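Local structure of transcription termination factor NusA (Planctomyces limnophilus, 4MTN) at residues Q111-T116 and A155-V160. The protein probably takes part in both transcription termination and antitermination, binding the core RNA polymerase and nascent RNA. Residues are numbered along the deposited sequence; the frame is centred on the assembly and turned at random.
Sequences QIVSGT and AVVLEV
The carbonyl O of Gln-111 is approached by two groups of the partner strand: Val-157 N donates a hydrogen bond of 3.2 Å to it, tilted 29° from the carbonyl plane, and Val-156 CA adds a CA-H...O contact. Next along, Val-113 and Ala-155 form an antiparallel hydrogen-bonded pair, with Ala-155 N reaching Val-113 O at 3.0 Å and Val-113 N bonding back to Ala-155 O. Beyond it, Gly-115 continues the ladder to Ile-153. These bonds join the first and fourth strands, in chain order, of the S1 domain, an OB-fold barrel; strands 112-116 and 155-160 run at 114° to each other, and the apolar side-chain contacts are confined to Ile-112 and Val-113 with Val-156 and Val-157. On the face of Val-113, its CG2 meets Val-157 CG2 at 3.6 Å; in both valines CG1 is anti to the backbone N, which leaves CG2, beside the N, to make the touch. Branched, apolar valine suits an extended strand; Val-157 is buried and also packs on Val-169 and Leu-171, and the small Ala-155 fits beside Leu-171. On the other face Ile-112 CG1 touches Val-156 CG1 at 4.0 Å, and helix 176-186 covers the pair, Leu-182 packing on the longer isoleucine and Phe-178 on Val-156.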
loop_
_atom_site.group_PDB
_atom_site.type_symbol
_atom_site.label_atom_id
_atom_site.label_comp_id
_atom_site.label_asym_id
_atom_site.label_seq_id
_atom_site.Cartn_x
_atom_site.Cartn_y
_atom_site.Cartn_z
ATOM N N GLN A 111 6.013 -9.411 2.157
ATOM C CA GLN A 111 6.843 -10.264 3.004
ATOM C C GLN A 111 8.190 -9.628 3.326
ATOM O O GLN A 111 8.769 -8.922 2.502
ATOM C CB GLN A 111 7.063 -11.623 2.339
ATOM C CG GLN A 111 5.800 -12.445 2.194
ATOM C CD GLN A 111 5.204 -12.822 3.534
ATOM O OE1 GLN A 111 5.927 -13.110 4.487
ATOM N NE2 GLN A 111 3.879 -12.813 3.615
ATOM N N ILE A 112 8.685 -9.898 4.530
ATOM C CA ILE A 112 9.960 -9.355 4.984
ATOM C C ILE A 112 11.133 -9.949 4.212
ATOM O O ILE A 112 11.240 -11.164 4.057
ATOM C CB ILE A 112 10.175 -9.604 6.495
ATOM C CG1 ILE A 112 9.303 -8.658 7.320
ATOM C CG2 ILE A 112 11.636 -9.411 6.874
ATOM C CD1 ILE A 112 9.539 -8.760 8.814
ATOM N N VAL A 113 12.005 -9.072 3.722
ATOM C CA VAL A 113 13.240 -9.483 3.071
ATOM C C VAL A 113 14.394 -8.725 3.720
ATOM O O VAL A 113 14.243 -7.563 4.093
ATOM C CB VAL A 113 13.196 -9.219 1.547
ATOM C CG1 VAL A 113 14.541 -9.501 0.903
ATOM C CG2 VAL A 113 12.116 -10.069 0.896
ATOM N N SER A 114 15.538 -9.385 3.871
ATOM C CA SER A 114 16.690 -8.767 4.515
ATOM C C SER A 114 17.846 -8.574 3.541
ATOM O O SER A 114 17.950 -9.276 2.535
ATOM C CB SER A 114 17.149 -9.606 5.709
ATOM O OG SER A 114 18.298 -9.038 6.313
ATOM N N GLY A 115 18.709 -7.609 3.842
ATOM C CA GLY A 115 19.864 -7.332 3.010
ATOM C C GLY A 115 20.816 -6.339 3.647
ATOM O O GLY A 115 20.677 -5.998 4.822
ATOM N N THR A 116 21.788 -5.875 2.869
ATOM C CA THR A 116 22.757 -4.900 3.357
ATOM C C THR A 116 22.701 -3.612 2.543
ATOM O O THR A 116 22.564 -3.643 1.321
ATOM C CB THR A 116 24.192 -5.459 3.317
ATOM O OG1 THR A 116 24.497 -5.905 1.989
ATOM C CG2 THR A 116 24.338 -6.621 4.285
ATOM N N ALA A 155 13.010 -5.178 5.372
ATOM C CA ALA A 155 11.762 -4.506 5.041
ATOM C C ALA A 155 10.867 -5.441 4.236
ATOM O O ALA A 155 11.241 -6.579 3.955
ATOM C CB ALA A 155 12.034 -3.227 4.265
ATOM N N VAL A 156 9.687 -4.958 3.862
ATOM C CA VAL A 156 8.762 -5.756 3.066
ATOM C C VAL A 156 8.814 -5.326 1.607
ATOM O O VAL A 156 9.054 -4.156 1.304
ATOM C CB VAL A 156 7.312 -5.653 3.583
ATOM C CG1 VAL A 156 7.199 -6.269 4.967
ATOM C CG2 VAL A 156 6.838 -4.208 3.589
ATOM N N VAL A 157 8.605 -6.275 0.703
ATOM C CA VAL A 157 8.624 -5.962 -0.716
ATOM C C VAL A 157 7.315 -5.294 -1.095
ATOM O O VAL A 157 6.245 -5.888 -0.965
ATOM C CB VAL A 157 8.829 -7.222 -1.578
ATOM C CG1 VAL A 157 8.735 -6.875 -3.054
ATOM C CG2 VAL A 157 10.166 -7.871 -1.259
ATOM N N LEU A 158 7.404 -4.049 -1.557
ATOM C CA LEU A 158 6.215 -3.280 -1.900
ATOM C C LEU A 158 5.661 -3.669 -3.263
ATOM O O LEU A 158 4.465 -3.920 -3.408
ATOM C CB LEU A 158 6.522 -1.783 -1.871
ATOM C CG LEU A 158 5.306 -0.881 -2.072
ATOM C CD1 LEU A 158 4.260 -1.166 -1.009
ATOM C CD2 LEU A 158 5.709 0.582 -2.052
ATOM N N GLU A 159 6.536 -3.720 -4.260
ATOM C CA GLU A 159 6.136 -4.111 -5.605
ATOM C C GLU A 159 7.331 -4.616 -6.404
ATOM O O GLU A 159 8.479 -4.302 -6.088
ATOM C CB GLU A 159 5.475 -2.941 -6.335
ATOM C CG GLU A 159 6.415 -1.798 -6.669
ATOM C CD GLU A 159 5.776 -0.776 -7.586
ATOM O OE1 GLU A 159 4.578 -0.931 -7.904
ATOM O OE2 GLU A 159 6.471 0.180 -7.991
ATOM N N VAL A 160 7.054 -5.401 -7.440
ATOM C CA VAL A 160 8.104 -5.927 -8.301
ATOM C C VAL A 160 7.746 -5.702 -9.763
ATOM O O VAL A 160 6.734 -6.205 -10.250
ATOM C CB VAL A 160 8.347 -7.432 -8.065
ATOM C CG1 VAL A 160 9.486 -7.927 -8.939
ATOM C CG2 VAL A 160 8.651 -7.702 -6.604
#